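PDB 4MN7: GAF domain-containing protein from Thermoplasma acidophilum, which probably reduces free methionine-R-sulfoxide to methionine, as a type II enzyme of the GAF-domain free methionine-R-sulfoxide reductases. Local coordinates for residues Y81-F85 / P86-S90; I108-K112 / K113-S117. The protein carries 1 engineered substitution. One frame throughout, in Å; residues are numbered along the deposited sequence.

Interaction 1 of 2, residues Y81-F85 / P86-S90. Engineered in segment 81-85: Ser84 (natural residue Cys).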
ATOM      1  N   TYR A  81     -30.153   8.312   8.071  1.00 68.59           N
ATOM      2  CA  TYR A  81     -28.894   7.672   8.449  1.00 69.29           C
ATOM      3  C   TYR A  81     -28.417   8.019   9.840  1.00 55.28           C
ATOM      4  O   TYR A  81     -28.607   9.140  10.302  1.00 56.70           O
ATOM      5  CB  TYR A  81     -27.815   8.089   7.470  1.00 78.54           C
ATOM      6  CG  TYR A  81     -26.456   7.538   7.801  1.00 92.57           C
ATOM      7  CD1 TYR A  81     -26.184   6.146   7.697  1.00 89.99           C
ATOM      8  CD2 TYR A  81     -25.418   8.400   8.215  1.00100.51           C
ATOM      9  CE1 TYR A  81     -24.913   5.637   7.979  1.00 79.93           C
ATOM     10  CE2 TYR A  81     -24.143   7.905   8.510  1.00 93.96           C
ATOM     11  CZ  TYR A  81     -23.887   6.530   8.386  1.00 89.63           C
ATOM     12  OH  TYR A  81     -22.612   6.085   8.682  1.00 78.88           O
ATOM     13  N   LEU A  82     -27.801   7.061  10.520  1.00 52.73           N
ATOM     14  CA  LEU A  82     -27.159   7.352  11.838  1.00 64.11           C
ATOM     15  C   LEU A  82     -25.684   7.131  11.657  1.00 56.71           C
ATOM     16  O   LEU A  82     -25.286   6.188  10.990  1.00 52.21           O
ATOM     17  CB  LEU A  82     -27.637   6.428  13.001  1.00 68.13           C
ATOM     18  CG  LEU A  82     -28.758   6.847  13.992  1.00 72.11           C
ATOM     19  CD1 LEU A  82     -28.995   5.784  15.072  1.00 68.54           C
ATOM     20  CD2 LEU A  82     -28.537   8.219  14.635  1.00 72.46           C
ATOM     21  N   ALA A  83     -24.886   7.986  12.275  1.00 59.04           N
ATOM     22  CA  ALA A  83     -23.438   7.781  12.319  1.00 62.54           C
ATOM     23  C   ALA A  83     -23.041   6.796  13.416  1.00 53.29           C
ATOM     24  O   ALA A  83     -23.871   6.306  14.179  1.00 51.85           O
ATOM     25  CB  ALA A  83     -22.673   9.134  12.450  1.00 66.13           C
ATOM     26  N   SER A  84     -21.752   6.492  13.438  1.00 43.67           N
ATOM     27  CA  SER A  84     -21.142   5.638  14.434  1.00 47.21           C
ATOM     28  C   SER A  84     -20.661   6.428  15.631  1.00 41.72           C
ATOM     29  O   SER A  84     -20.348   5.854  16.651  1.00 48.54           O
ATOM     30  CB  SER A  84     -19.942   4.904  13.811  1.00 50.65           C
ATOM     31  OG  SER A  84     -20.343   4.038  12.763  1.00 63.51           O
ATOM     32  N   PHE A  85     -20.584   7.745  15.497  1.00 43.01           N
ATOM     33  CA  PHE A  85     -20.058   8.610  16.536  1.00 42.03           C
ATOM     34  C   PHE A  85     -20.907   9.841  16.587  1.00 45.71           C
ATOM     35  O   PHE A  85     -21.387  10.364  15.540  1.00 42.72           O
ATOM     36  CB  PHE A  85     -18.577   9.017  16.344  1.00 43.24           C
ATOM     37  CG  PHE A  85     -17.706   7.877  16.023  1.00 43.26           C
ATOM     38  CD1 PHE A  85     -17.368   6.981  16.990  1.00 46.49           C
ATOM     39  CD2 PHE A  85     -17.283   7.663  14.697  1.00 46.77           C
ATOM     40  CE1 PHE A  85     -16.566   5.916  16.683  1.00 55.78           C
ATOM     41  CE2 PHE A  85     -16.495   6.589  14.374  1.00 46.06           C
ATOM     42  CZ  PHE A  85     -16.133   5.711  15.370  1.00 49.72           C
ATOM     43  N   PRO A  86     -21.151  10.288  17.824  1.00 49.76           N
ATOM     44  CA  PRO A  86     -22.080  11.372  17.976  1.00 53.42           C
ATOM     45  C   PRO A  86     -21.472  12.681  17.501  1.00 50.62           C
ATOM     46  O   PRO A  86     -22.212  13.556  17.007  1.00 54.21           O
ATOM     47  CB  PRO A  86     -22.409  11.356  19.490  1.00 51.59           C
ATOM     48  CG  PRO A  86     -21.371  10.534  20.140  1.00 53.42           C
ATOM     49  CD  PRO A  86     -20.794   9.629  19.103  1.00 49.60           C
ATOM     50  N   SER A  87     -20.143  12.808  17.613  1.00 43.35           N
ATOM     51  CA  SER A  87     -19.475  14.007  17.067  1.00 45.17           C
ATOM     52  C   SER A  87     -19.537  14.170  15.541  1.00 50.79           C
ATOM     53  O   SER A  87     -19.393  15.275  15.040  1.00 45.68           O
ATOM     54  CB  SER A  87     -18.046  14.097  17.545  1.00 47.02           C
ATOM     55  OG  SER A  87     -17.311  12.980  17.184  1.00 43.44           O
ATOM     56  N   THR A  88     -19.828  13.103  14.800  1.00 49.07           N
ATOM     57  CA  THR A  88     -19.707  13.177  13.362  1.00 42.45           C
ATOM     58  C   THR A  88     -20.752  14.089  12.784  1.00 37.57           C
ATOM     59  O   THR A  88     -21.906  13.914  13.016  1.00 43.64           O
ATOM     60  CB  THR A  88     -19.901  11.778  12.732  1.00 40.07           C
ATOM     61  OG1 THR A  88     -18.819  10.926  13.140  1.00 39.64           O
ATOM     62  CG2 THR A  88     -19.946  11.901  11.233  1.00 38.14           C
ATOM     63  N   GLN A  89     -20.332  15.020  11.947  1.00 36.18           N
ATOM     64  CA  GLN A  89     -21.214  15.822  11.161  1.00 37.86           C
ATOM     65  C   GLN A  89     -21.102  15.587   9.711  1.00 36.49           C
ATOM     66  O   GLN A  89     -21.982  15.976   8.989  1.00 38.69           O
ATOM     67  CB  GLN A  89     -20.914  17.305  11.416  1.00 43.09           C
ATOM     68  CG  GLN A  89     -21.306  17.699  12.855  1.00 49.65           C
ATOM     69  CD  GLN A  89     -21.239  19.203  13.101  1.00 50.87           C
ATOM     70  OE1 GLN A  89     -22.208  19.893  12.934  1.00 50.89           O
ATOM     71  NE2 GLN A  89     -20.066  19.699  13.462  1.00 55.77           N
ATOM     72  N   SER A  90     -19.990  15.032   9.222  1.00 40.27           N
ATOM     73  CA  SER A  90     -19.969  14.659   7.792  1.00 38.00           C
ATOM     74  C   SER A  90     -19.190  13.381   7.597  1.00 34.38           C
ATOM     75  O   SER A  90     -18.362  13.017   8.432  1.00 33.41           O
ATOM     76  CB  SER A  90     -19.545  15.819   6.846  1.00 40.87           C
ATOM     77  OG  SER A  90     -18.287  16.358   7.188  1.00 45.44           O
TER
HETATM   78  O   HOH W   1     -23.029  11.736  14.419  1.00 50.05           O
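Ala83 meets Thr88 across the bend of this continuous loop: the methyl CB of Ala83 lies 3.8 Å from Thr88 CB and a little farther from the methyl CG2, a purely apolar touch. Next comes Ser84, an engineered replacement of the natural cysteine; its CB sits 3.8 Å above one face of the Phe85 ring, displaced toward the rim, while its OG is hydrogen-bonded to His50. At Phe85 the chain turns. The amide Thr88 N donates to Phe85 O at 3.2 Å with an N-H...O angle of 157°, an i to i+3 backbone bond that closes a beta turn over Pro86 and Ser87, whose backbone angles fit type I, within the GAF-domain loop leading into strand 90-98. The donor stands well above the carbonyl plane, 64° out of it, rather than on a lone pair. Phe85 CG is anti to its own carbonyl carbon, chi1 -48° placing the ring beside the backbone N, and one ring edge lies toward Thr88, whose OG1 is in the ring plane 3.9 Å from CD2. That hydroxyl is hydrogen-bonded to Asp109 of strand 101-110. The ring of Phe85 also meets that of Trp27.

Interaction 2 of 2, residues I108-K112 / K113-S117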
ATOM      1  N   ILE A 108     -14.625   7.641   5.912  1.00 31.28           N
ATOM      2  CA  ILE A 108     -14.058   8.714   6.744  1.00 31.22           C
ATOM      3  C   ILE A 108     -15.152   9.608   7.341  1.00 30.66           C
ATOM      4  O   ILE A 108     -16.018  10.120   6.636  1.00 29.59           O
ATOM      5  CB  ILE A 108     -13.120   9.593   5.882  1.00 32.03           C
ATOM      6  CG1 ILE A 108     -12.049   8.750   5.239  1.00 32.33           C
ATOM      7  CG2 ILE A 108     -12.463  10.653   6.722  1.00 36.45           C
ATOM      8  CD1 ILE A 108     -11.098   9.506   4.293  1.00 36.11           C
ATOM      9  N   ASP A 109     -15.042   9.859   8.635  1.00 30.44           N
ATOM     10  CA  ASP A 109     -15.942  10.715   9.399  1.00 33.31           C
ATOM     11  C   ASP A 109     -15.178  12.009   9.723  1.00 35.37           C
ATOM     12  O   ASP A 109     -13.968  11.992  10.049  1.00 33.20           O
ATOM     13  CB  ASP A 109     -16.256  10.107  10.811  1.00 37.25           C
ATOM     14  CG  ASP A 109     -17.238   8.925  10.765  1.00 42.68           C
ATOM     15  OD1 ASP A 109     -16.879   7.880  10.224  1.00 46.13           O
ATOM     16  OD2 ASP A 109     -18.350   9.028  11.313  1.00 46.59           O
ATOM     17  N   SER A 110     -15.913  13.105   9.679  1.00 39.65           N
ATOM     18  CA  SER A 110     -15.463  14.369  10.169  1.00 35.79           C
ATOM     19  C   SER A 110     -16.454  14.904  11.224  1.00 37.60           C
ATOM     20  O   SER A 110     -17.664  14.863  10.993  1.00 34.03           O
ATOM     21  CB  SER A 110     -15.466  15.377   9.037  1.00 37.27           C
ATOM     22  OG  SER A 110     -14.948  16.618   9.537  1.00 42.09           O
ATOM     23  N   ASP A 111     -15.904  15.529  12.272  1.00 37.42           N
ATOM     24  CA  ASP A 111     -16.687  16.277  13.253  1.00 45.37           C
ATOM     25  C   ASP A 111     -17.157  17.622  12.720  1.00 42.76           C
ATOM     26  O   ASP A 111     -17.985  18.246  13.349  1.00 42.90           O
ATOM     27  CB  ASP A 111     -15.893  16.511  14.541  1.00 41.20           C
ATOM     28  CG  ASP A 111     -15.618  15.242  15.296  1.00 46.25           C
ATOM     29  OD1 ASP A 111     -16.234  14.197  14.988  1.00 47.61           O
ATOM     30  OD2 ASP A 111     -14.744  15.248  16.194  1.00 50.63           O
ATOM     31  N   LYS A 112     -16.662  18.047  11.556  1.00 44.35           N
ATOM     32  CA  LYS A 112     -17.063  19.322  10.945  1.00 43.29           C
ATOM     33  C   LYS A 112     -18.069  19.064   9.880  1.00 43.76           C
ATOM     34  O   LYS A 112     -18.121  17.992   9.275  1.00 42.94           O
ATOM     35  CB  LYS A 112     -15.856  20.024  10.321  1.00 50.37           C
ATOM     36  CG  LYS A 112     -14.671  20.178  11.274  1.00 59.19           C
ATOM     37  CD  LYS A 112     -14.806  21.353  12.244  1.00 68.20           C
ATOM     38  CE  LYS A 112     -14.715  20.930  13.714  1.00 83.02           C
ATOM     39  NZ  LYS A 112     -13.590  20.006  14.026  1.00 83.55           N
ATOM     40  N   LYS A 113     -18.878  20.046   9.607  1.00 40.81           N
ATOM     41  CA  LYS A 113     -19.883  19.890   8.601  1.00 48.93           C
ATOM     42  C   LYS A 113     -19.265  20.076   7.219  1.00 38.15           C
ATOM     43  O   LYS A 113     -18.360  20.879   7.086  1.00 39.49           O
ATOM     44  CB  LYS A 113     -20.902  20.971   8.821  1.00 55.55           C
ATOM     45  CG  LYS A 113     -22.300  20.707   8.267  1.00 69.09           C
ATOM     46  CD  LYS A 113     -23.313  21.633   8.952  1.00 76.46           C
ATOM     47  CE  LYS A 113     -22.910  21.902  10.412  1.00 78.51           C
ATOM     48  NZ  LYS A 113     -23.892  22.628  11.262  1.00 83.31           N
ATOM     49  N   ALA A 114     -19.851  19.477   6.197  1.00 38.44           N
ATOM     50  CA  ALA A 114     -19.374  19.649   4.804  1.00 43.52           C
ATOM     51  C   ALA A 114     -17.833  19.635   4.699  1.00 39.84           C
ATOM     52  O   ALA A 114     -17.228  20.505   4.131  1.00 45.35           O
ATOM     53  CB  ALA A 114     -19.917  20.946   4.241  1.00 45.47           C
ATOM     54  N   ALA A 115     -17.216  18.671   5.356  1.00 35.52           N
ATOM     55  CA  ALA A 115     -15.785  18.531   5.434  1.00 42.04           C
ATOM     56  C   ALA A 115     -15.137  18.120   4.066  1.00 37.25           C
ATOM     57  O   ALA A 115     -13.956  18.320   3.880  1.00 40.80           O
ATOM     58  CB  ALA A 115     -15.467  17.447   6.455  1.00 39.13           C
ATOM     59  N   PHE A 116     -15.894  17.473   3.201  1.00 38.11           N
ATOM     60  CA  PHE A 116     -15.346  16.756   2.054  1.00 40.94           C
ATOM     61  C   PHE A 116     -15.760  17.429   0.757  1.00 43.48           C
ATOM     62  O   PHE A 116     -16.916  17.391   0.335  1.00 47.77           O
ATOM     63  CB  PHE A 116     -15.804  15.319   2.093  1.00 39.44           C
ATOM     64  CG  PHE A 116     -15.458  14.637   3.378  1.00 37.73           C
ATOM     65  CD1 PHE A 116     -14.170  14.354   3.696  1.00 34.28           C
ATOM     66  CD2 PHE A 116     -16.442  14.317   4.293  1.00 35.56           C
ATOM     67  CE1 PHE A 116     -13.834  13.726   4.894  1.00 35.82           C
ATOM     68  CE2 PHE A 116     -16.107  13.700   5.502  1.00 34.23           C
ATOM     69  CZ  PHE A 116     -14.802  13.406   5.808  1.00 38.39           C
ATOM     70  N   SER A 117     -14.804  18.111   0.164  1.00 41.65           N
ATOM     71  CA  SER A 117     -15.042  18.850  -1.078  1.00 43.98           C
ATOM     72  C   SER A 117     -14.758  17.938  -2.289  1.00 41.17           C
ATOM     73  O   SER A 117     -14.343  16.770  -2.134  1.00 45.46           O
ATOM     74  CB  SER A 117     -14.087  20.068  -1.102  1.00 45.87           C
ATOM     75  OG  SER A 117     -12.716  19.637  -1.058  1.00 52.32           O
TER
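Phe116 folds back against the end of strand 101-110, and the far end of its ring, at CZ, does the touching: CZ lies 3.7 Å from Ile108 CG2 and 3.8 Å from Ser110 CB, and it approaches the backbone Ile108 O obliquely at 3.6 Å. Two torsions set up this fit. Ile108 CG2 stands anti to its backbone N and reaches CZ and CE1, while Phe116 CG is turned anti to its own carbonyl carbon (chi1 -56°), which carries the ring toward the strand. Over the centre of one ring face sits the methyl of Ala115, 3.8 Å above the plane. The same methyl presses against Ser110, where the carbon pair Ser110 CB to Ala115 CB, at 3.3 Å, is tighter than usual van der Waals contact. An alanine in place of Phe116 would probably leave Ile108 CG2 and the Ala115 methyl without their aromatic partner and open a gap beside Ile108 and Ser110, where the ring also meets Tyr25. The other side is loose. The exposed side chains of Lys112 and Lys113 touch across the bend through their CB atoms alone, although Lys112 O reaches on to Ala115 CB at 3.9 Å and is hydrogen-bonded to Ser90 OG. Between the two regions Ser110 OG accepts from Lys112 N at 3.0 Å with an N-H...O angle of 159°, and is also hydrogen-bonded to the backbone carbonyl O of Lys24. A hydroxyl receiving the amide two residues ahead defines an ST turn, which here ends the strand and starts the connection to helix 118-136 of the GAF domain.

In the fold
From the N terminus, the chain reaches interaction 1 first, in the loop between strands 70-72 and 90-98, where the contact closes a short turn just before strand 90-98. After that strand and the neighbouring antiparallel strand 101-110, interaction 2 closes the bend leading to helix 118-136. The two are in series, neither nesting nor crossing, with centres about 10 Å apart. They touch directly: Gln89 NE2 lies 2.5 Å from Asp111 O and Ser90 OG 2.7 Å from Lys112 O, both probable hydrogen bonds. Gln89 and Ser90 both face Ser110 in a classic beta bulge, so the start of one strand is tied to the end of its partner.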